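Local coordinates for dihydroorotase (Saccharomyces cerevisiae S288C, PDB 6L0A), which catalyses the zinc-dependent, reversible interconversion of N-carbamoyl-L-aspartate and dihydroorotate, the third step of de novo pyrimidine biosynthesis, at residues E24-S36 against G276-A288. Sequence-based numbering, arbitrary orientation.
Sequences ELVTPKIRDGGVS and GVYSQSFAIPYIA
Gly-33 CA lies 3.4 Å from Gln-280 O, a CA-H...O contact so close that a CB on Gly-33 would collide with that oxygen. One residue on, in the Schellman motif that ends helix 20-32, Gly-34 has positive phi (99°), and Gly-33 O accepts a nearly straight hydrogen bond (3.0 Å, 166° at the hydrogen) from Ile-284 N in the first turn of helix 283-293. With CG anti to its backbone N (chi1 -153°), Gln-280 lays CG 3.9 Å from Ile-30 CG1, and the bend at chi2 turns its amide so that NE2 reaches Asp-12 and a water within hydrogen-bonding distance of Ile-30 O and Gln-280 O. Lys-29 CB and CG cross the Tyr-278 hydroxyl at 3.4 Å. Tyr-278 OH and Ser-281 OG share a 2.7 Å hydrogen bond, and Lys-29 CD lies 3.6 Å from Ser-281 OG before the chain folds back to bond NZ to Leu-25 O (2.8 Å). Losing everything beyond CB, an alanine at Lys-29 would probably leave Leu-25 O without this donor and the two hydroxyls less covered. The packing loosens at exposed Asp-32, where a second water bridges Asp-32 O and Ser-281 O. Helix C-terminus thus meets helix N-terminus near the binuclear zinc site of an amidohydrolase TIM barrel, with Gly-276 touching bound malate.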
ATOM      1  N   GLU C  24     -21.991  13.041 -16.098  1.00 22.21           N
ATOM      2  CA  GLU C  24     -22.082  13.403 -17.509  1.00 23.27           C
ATOM      3  C   GLU C  24     -20.837  12.983 -18.274  1.00 22.93           C
ATOM      4  O   GLU C  24     -20.926  12.602 -19.448  1.00 23.41           O
ATOM      5  CB  GLU C  24     -22.309  14.909 -17.637  1.00 26.39           C
ATOM      6  CG  GLU C  24     -23.570  15.373 -16.924  1.00 27.64           C
ATOM      7  CD  GLU C  24     -23.891  16.828 -17.193  1.00 41.66           C
ATOM      8  OE1 GLU C  24     -23.110  17.491 -17.914  1.00 39.90           O
ATOM      9  OE2 GLU C  24     -24.929  17.304 -16.681  1.00 44.71           O
ATOM     10  N   LEU C  25     -19.672  13.031 -17.626  1.00 21.16           N
ATOM     11  CA  LEU C  25     -18.448  12.599 -18.286  1.00 20.77           C
ATOM     12  C   LEU C  25     -18.430  11.089 -18.473  1.00 19.05           C
ATOM     13  O   LEU C  25     -18.116  10.592 -19.556  1.00 20.35           O
ATOM     14  CB  LEU C  25     -17.235  13.063 -17.472  1.00 18.48           C
ATOM     15  CG  LEU C  25     -15.825  12.624 -17.868  1.00 21.86           C
ATOM     16  CD1 LEU C  25     -15.513  12.922 -19.328  1.00 22.63           C
ATOM     17  CD2 LEU C  25     -14.818  13.313 -16.958  1.00 23.45           C
ATOM     18  N   VAL C  26     -18.792  10.344 -17.433  1.00 17.16           N
ATOM     19  CA  VAL C  26     -18.452   8.928 -17.370  1.00 19.85           C
ATOM     20  C   VAL C  26     -19.533   8.027 -17.957  1.00 14.74           C
ATOM     21  O   VAL C  26     -19.213   6.986 -18.528  1.00 15.85           O
ATOM     22  CB  VAL C  26     -18.146   8.557 -15.910  1.00 21.32           C
ATOM     23  CG1 VAL C  26     -18.117   7.048 -15.723  1.00 23.90           C
ATOM     24  CG2 VAL C  26     -16.814   9.185 -15.508  1.00 18.70           C
ATOM     25  N   THR C  27     -20.800   8.396 -17.820  1.00 16.10           N
ATOM     26  CA  THR C  27     -21.870   7.512 -18.275  1.00 20.08           C
ATOM     27  C   THR C  27     -21.782   7.183 -19.760  1.00 17.80           C
ATOM     28  O   THR C  27     -21.977   6.006 -20.111  1.00 18.95           O
ATOM     29  CB  THR C  27     -23.234   8.118 -17.917  1.00 19.86           C
ATOM     30  OG1 THR C  27     -23.312   8.302 -16.501  1.00 19.49           O
ATOM     31  CG2 THR C  27     -24.372   7.182 -18.359  1.00 18.37           C
ATOM     32  N   PRO C  28     -21.463   8.118 -20.662  1.00 21.71           N
ATOM     33  CA  PRO C  28     -21.241   7.721 -22.065  1.00 21.82           C
ATOM     34  C   PRO C  28     -20.071   6.772 -22.251  1.00 22.77           C
ATOM     35  O   PRO C  28     -20.048   6.033 -23.245  1.00 23.52           O
ATOM     36  CB  PRO C  28     -20.999   9.060 -22.781  1.00 23.19           C
ATOM     37  CG  PRO C  28     -21.621  10.095 -21.904  1.00 22.28           C
ATOM     38  CD  PRO C  28     -21.385   9.581 -20.493  1.00 18.77           C
ATOM     39  N   LYS C  29     -19.093   6.765 -21.334  1.00 18.97           N
ATOM     40  CA  LYS C  29     -17.938   5.888 -21.484  1.00 19.04           C
ATOM     41  C   LYS C  29     -18.266   4.419 -21.254  1.00 15.82           C
ATOM     42  O   LYS C  29     -17.444   3.561 -21.597  1.00 18.27           O
ATOM     43  CB  LYS C  29     -16.819   6.316 -20.524  1.00 18.72           C
ATOM     44  CG  LYS C  29     -16.501   7.804 -20.575  1.00 18.74           C
ATOM     45  CD  LYS C  29     -15.863   8.150 -21.917  1.00 24.57           C
ATOM     46  CE  LYS C  29     -15.304   9.566 -21.916  1.00 30.29           C
ATOM     47  NZ  LYS C  29     -16.402  10.564 -21.830  1.00 36.75           N
ATOM     48  N   ILE C  30     -19.424   4.101 -20.664  1.00 15.59           N
ATOM     49  CA  ILE C  30     -19.832   2.704 -20.578  1.00 18.04           C
ATOM     50  C   ILE C  30     -19.877   2.100 -21.975  1.00 16.04           C
ATOM     51  O   ILE C  30     -19.208   1.101 -22.264  1.00 15.72           O
ATOM     52  CB  ILE C  30     -21.183   2.579 -19.850  1.00 15.91           C
ATOM     53  CG1 ILE C  30     -21.075   3.154 -18.425  1.00 18.46           C
ATOM     54  CG2 ILE C  30     -21.634   1.128 -19.826  1.00 17.91           C
ATOM     55  CD1 ILE C  30     -22.416   3.369 -17.707  1.00 15.79           C
ATOM     56  N   ARG C  31     -20.618   2.743 -22.882  1.00 20.29           N
ATOM     57  CA  ARG C  31     -20.666   2.273 -24.265  1.00 20.90           C
ATOM     58  C   ARG C  31     -19.297   2.344 -24.933  1.00 16.43           C
ATOM     59  O   ARG C  31     -18.891   1.401 -25.621  1.00 21.95           O
ATOM     60  CB  ARG C  31     -21.691   3.078 -25.066  1.00 23.47           C
ATOM     61  CG  ARG C  31     -22.066   2.389 -26.390  1.00 24.58           C
ATOM     62  CD  ARG C  31     -23.191   3.108 -27.102  1.00 34.06           C
ATOM     63  NE  ARG C  31     -23.136   2.889 -28.546  1.00 32.76           N
ATOM     64  CZ  ARG C  31     -23.818   1.950 -29.198  1.00 29.67           C
ATOM     65  NH1 ARG C  31     -24.634   1.127 -28.554  1.00 30.58           N
ATOM     66  NH2 ARG C  31     -23.692   1.848 -30.512  1.00 25.81           N
ATOM     67  N   ASP C  32     -18.560   3.442 -24.726  1.00 20.79           N
ATOM     68  CA  ASP C  32     -17.278   3.612 -25.409  1.00 22.82           C
ATOM     69  C   ASP C  32     -16.300   2.507 -25.044  1.00 25.53           C
ATOM     70  O   ASP C  32     -15.511   2.062 -25.887  1.00 23.13           O
ATOM     71  CB  ASP C  32     -16.684   4.983 -25.087  1.00 24.43           C
ATOM     72  CG  ASP C  32     -17.517   6.124 -25.638  1.00 24.90           C
ATOM     73  OD1 ASP C  32     -18.467   5.861 -26.404  1.00 29.32           O
ATOM     74  OD2 ASP C  32     -17.225   7.285 -25.298  1.00 28.27           O
ATOM     75  N   GLY C  33     -16.330   2.051 -23.786  1.00 20.84           N
ATOM     76  CA  GLY C  33     -15.521   0.939 -23.345  1.00 16.29           C
ATOM     77  C   GLY C  33     -16.002  -0.435 -23.746  1.00 16.22           C
ATOM     78  O   GLY C  33     -15.353  -1.430 -23.412  1.00 18.20           O
ATOM     79  N   GLY C  34     -17.119  -0.532 -24.458  1.00 19.16           N
ATOM     80  CA  GLY C  34     -17.566  -1.795 -24.999  1.00 16.94           C
ATOM     81  C   GLY C  34     -18.643  -2.505 -24.209  1.00 18.81           C
ATOM     82  O   GLY C  34     -18.820  -3.709 -24.399  1.00 20.10           O
ATOM     83  N   VAL C  35     -19.376  -1.798 -23.350  1.00 17.22           N
ATOM     84  CA  VAL C  35     -20.317  -2.406 -22.408  1.00 12.29           C
ATOM     85  C   VAL C  35     -21.734  -2.006 -22.790  1.00 13.99           C
ATOM     86  O   VAL C  35     -22.045  -0.814 -22.896  1.00 16.30           O
ATOM     87  CB  VAL C  35     -20.003  -1.978 -20.960  1.00 14.33           C
ATOM     88  CG1 VAL C  35     -21.129  -2.382 -20.026  1.00 13.67           C
ATOM     89  CG2 VAL C  35     -18.662  -2.571 -20.521  1.00 13.59           C
ATOM     90  N   SER C  36     -22.600  -3.006 -22.963  1.00 15.35           N
ATOM     91  CA  SER C  36     -24.002  -2.781 -23.301  1.00 14.08           C
ATOM     92  C   SER C  36     -24.887  -2.653 -22.068  1.00 15.48           C
ATOM     93  O   SER C  36     -25.796  -1.815 -22.045  1.00 15.12           O
ATOM     94  CB  SER C  36     -24.512  -3.929 -24.180  1.00 17.35           C
ATOM     95  OG  SER C  36     -25.918  -3.838 -24.338  1.00 20.50           O
ATOM     96  N   GLY C 276     -10.214   3.657  -5.482  1.00 14.21           N
ATOM     97  CA  GLY C 276     -10.895   3.373  -6.731  1.00 12.78           C
ATOM     98  C   GLY C 276     -10.044   3.534  -7.969  1.00 15.84           C
ATOM     99  O   GLY C 276      -9.241   4.472  -8.082  1.00 14.32           O
ATOM    100  N   VAL C 277     -10.230   2.616  -8.916  1.00 10.78           N
ATOM    101  CA  VAL C 277      -9.548   2.631 -10.202  1.00 12.34           C
ATOM    102  C   VAL C 277     -10.598   2.913 -11.266  1.00 14.57           C
ATOM    103  O   VAL C 277     -11.696   2.348 -11.217  1.00 13.54           O
ATOM    104  CB  VAL C 277      -8.837   1.290 -10.464  1.00 14.25           C
ATOM    105  CG1 VAL C 277      -8.332   1.203 -11.921  1.00 13.72           C
ATOM    106  CG2 VAL C 277      -7.679   1.081  -9.452  1.00 14.39           C
ATOM    107  N   TYR C 278     -10.265   3.788 -12.222  1.00 15.81           N
ATOM    108  CA  TYR C 278     -11.182   4.141 -13.307  1.00 13.23           C
ATOM    109  C   TYR C 278     -10.849   3.317 -14.546  1.00 17.53           C
ATOM    110  O   TYR C 278      -9.845   3.571 -15.222  1.00 19.92           O
ATOM    111  CB  TYR C 278     -11.126   5.630 -13.638  1.00 17.54           C
ATOM    112  CG  TYR C 278     -11.990   5.924 -14.843  1.00 17.43           C
ATOM    113  CD1 TYR C 278     -13.370   5.953 -14.728  1.00 16.51           C
ATOM    114  CD2 TYR C 278     -11.429   6.104 -16.104  1.00 20.90           C
ATOM    115  CE1 TYR C 278     -14.188   6.192 -15.840  1.00 17.47           C
ATOM    116  CE2 TYR C 278     -12.240   6.339 -17.230  1.00 21.22           C
ATOM    117  CZ  TYR C 278     -13.615   6.372 -17.085  1.00 19.10           C
ATOM    118  OH  TYR C 278     -14.422   6.607 -18.192  1.00 20.04           O
ATOM    119  N   SER C 279     -11.725   2.370 -14.881  1.00 15.00           N
ATOM    120  CA  SER C 279     -11.489   1.479 -16.002  1.00 15.34           C
ATOM    121  C   SER C 279     -12.567   1.553 -17.080  1.00 18.04           C
ATOM    122  O   SER C 279     -12.467   0.823 -18.073  1.00 18.35           O
ATOM    123  CB  SER C 279     -11.359   0.027 -15.511  1.00 16.66           C
ATOM    124  OG  SER C 279     -12.518  -0.367 -14.795  1.00 16.27           O
ATOM    125  N   GLN C 280     -13.580   2.410 -16.929  1.00 14.90           N
ATOM    126  CA  GLN C 280     -14.747   2.326 -17.818  1.00 15.54           C
ATOM    127  C   GLN C 280     -14.371   2.571 -19.274  1.00 20.58           C
ATOM    128  O   GLN C 280     -14.852   1.860 -20.167  1.00 16.21           O
ATOM    129  CB  GLN C 280     -15.820   3.317 -17.391  1.00 17.28           C
ATOM    130  CG  GLN C 280     -17.220   2.877 -17.784  1.00 14.88           C
ATOM    131  CD  GLN C 280     -17.703   1.731 -16.918  1.00 15.65           C
ATOM    132  OE1 GLN C 280     -17.954   1.915 -15.728  1.00 18.48           O
ATOM    133  NE2 GLN C 280     -17.798   0.533 -17.496  1.00 14.45           N
ATOM    134  N   SER C 281     -13.516   3.567 -19.534  1.00 20.23           N
ATOM    135  CA  SER C 281     -13.244   4.004 -20.907  1.00 21.17           C
ATOM    136  C   SER C 281     -12.636   2.914 -21.783  1.00 22.82           C
ATOM    137  O   SER C 281     -12.722   3.004 -23.017  1.00 22.92           O
ATOM    138  CB  SER C 281     -12.315   5.224 -20.902  1.00 21.88           C
ATOM    139  OG  SER C 281     -12.995   6.411 -20.508  1.00 18.90           O
ATOM    140  N   PHE C 282     -12.012   1.894 -21.199  1.00 18.80           N
ATOM    141  CA  PHE C 282     -11.402   0.835 -21.993  1.00 19.60           C
ATOM    142  C   PHE C 282     -11.709  -0.525 -21.402  1.00 17.02           C
ATOM    143  O   PHE C 282     -10.913  -1.456 -21.531  1.00 16.14           O
ATOM    144  CB  PHE C 282      -9.888   1.051 -22.124  1.00 20.13           C
ATOM    145  CG  PHE C 282      -9.542   2.376 -22.732  1.00 19.05           C
ATOM    146  CD1 PHE C 282      -9.475   2.519 -24.110  1.00 26.96           C
ATOM    147  CD2 PHE C 282      -9.326   3.488 -21.939  1.00 22.83           C
ATOM    148  CE1 PHE C 282      -9.178   3.743 -24.680  1.00 27.11           C
ATOM    149  CE2 PHE C 282      -9.036   4.715 -22.502  1.00 26.15           C
ATOM    150  CZ  PHE C 282      -8.963   4.841 -23.875  1.00 25.06           C
ATOM    151  N   ALA C 283     -12.884  -0.652 -20.773  1.00 16.59           N
ATOM    152  CA  ALA C 283     -13.208  -1.820 -19.962  1.00 16.98           C
ATOM    153  C   ALA C 283     -12.968  -3.127 -20.713  1.00 19.68           C
ATOM    154  O   ALA C 283     -12.193  -3.976 -20.270  1.00 16.20           O
ATOM    155  CB  ALA C 283     -14.661  -1.713 -19.487  1.00 15.01           C
ATOM    156  N   ILE C 284     -13.622  -3.314 -21.855  1.00 16.49           N
ATOM    157  CA  ILE C 284     -13.497  -4.601 -22.529  1.00 16.00           C
ATOM    158  C   ILE C 284     -12.093  -4.789 -23.108  1.00 15.98           C
ATOM    159  O   ILE C 284     -11.530  -5.885 -22.968  1.00 18.06           O
ATOM    160  CB  ILE C 284     -14.582  -4.772 -23.607  1.00 18.30           C
ATOM    161  CG1 ILE C 284     -15.967  -4.699 -22.956  1.00 17.23           C
ATOM    162  CG2 ILE C 284     -14.411  -6.117 -24.297  1.00 20.55           C
ATOM    163  CD1 ILE C 284     -16.234  -5.840 -21.983  1.00 20.46           C
ATOM    164  N   PRO C 285     -11.489  -3.784 -23.759  1.00 16.99           N
ATOM    165  CA  PRO C 285     -10.075  -3.936 -24.169  1.00 20.00           C
ATOM    166  C   PRO C 285      -9.122  -4.357 -23.050  1.00 20.45           C
ATOM    167  O   PRO C 285      -8.209  -5.150 -23.321  1.00 21.07           O
ATOM    168  CB  PRO C 285      -9.727  -2.548 -24.719  1.00 21.73           C
ATOM    169  CG  PRO C 285     -11.026  -2.016 -25.233  1.00 25.53           C
ATOM    170  CD  PRO C 285     -12.071  -2.526 -24.273  1.00 19.17           C
ATOM    171  N   TYR C 286      -9.297  -3.870 -21.809  1.00 19.12           N
ATOM    172  CA  TYR C 286      -8.455  -4.344 -20.706  1.00 16.58           C
ATOM    173  C   TYR C 286      -8.596  -5.847 -20.524  1.00 15.61           C
ATOM    174  O   TYR C 286      -7.604  -6.574 -20.382  1.00 17.27           O
ATOM    175  CB  TYR C 286      -8.823  -3.656 -19.379  1.00 17.42           C
ATOM    176  CG  TYR C 286      -8.544  -2.180 -19.249  1.00 14.69           C
ATOM    177  CD1 TYR C 286      -7.272  -1.659 -19.478  1.00 18.99           C
ATOM    178  CD2 TYR C 286      -9.547  -1.310 -18.849  1.00 17.08           C
ATOM    179  CE1 TYR C 286      -7.027  -0.309 -19.340  1.00 17.41           C
ATOM    180  CE2 TYR C 286      -9.316   0.042 -18.700  1.00 17.60           C
ATOM    181  CZ  TYR C 286      -8.047   0.538 -18.951  1.00 14.95           C
ATOM    182  OH  TYR C 286      -7.830   1.874 -18.808  1.00 15.94           O
ATOM    183  N   ILE C 287      -9.838  -6.328 -20.473  1.00 15.88           N
ATOM    184  CA  ILE C 287     -10.075  -7.744 -20.236  1.00 16.78           C
ATOM    185  C   ILE C 287      -9.534  -8.576 -21.397  1.00 16.58           C
ATOM    186  O   ILE C 287      -8.975  -9.662 -21.201  1.00 16.96           O
ATOM    187  CB  ILE C 287     -11.576  -7.988 -20.009  1.00 15.48           C
ATOM    188  CG1 ILE C 287     -12.060  -7.180 -18.796  1.00 15.22           C
ATOM    189  CG2 ILE C 287     -11.838  -9.459 -19.814  1.00 17.08           C
ATOM    190  CD1 ILE C 287     -11.400  -7.606 -17.494  1.00 16.28           C
ATOM    191  N   ALA C 288      -9.704  -8.078 -22.620  1.00 19.27           N
ATOM    192  CA  ALA C 288      -9.204  -8.786 -23.791  1.00 22.85           C
ATOM    193  C   ALA C 288      -7.694  -8.955 -23.718  1.00 19.20           C
ATOM    194  O   ALA C 288      -7.154  -9.990 -24.128  1.00 24.50           O
ATOM    195  CB  ALA C 288      -9.604  -8.036 -25.058  1.00 21.06           C
TER
HETATM  196  O   HOH W   1     -17.224   0.344 -20.292  1.00 16.34           O
HETATM  197  O   HOH W   2     -12.709   1.273 -25.639  1.00 22.17           O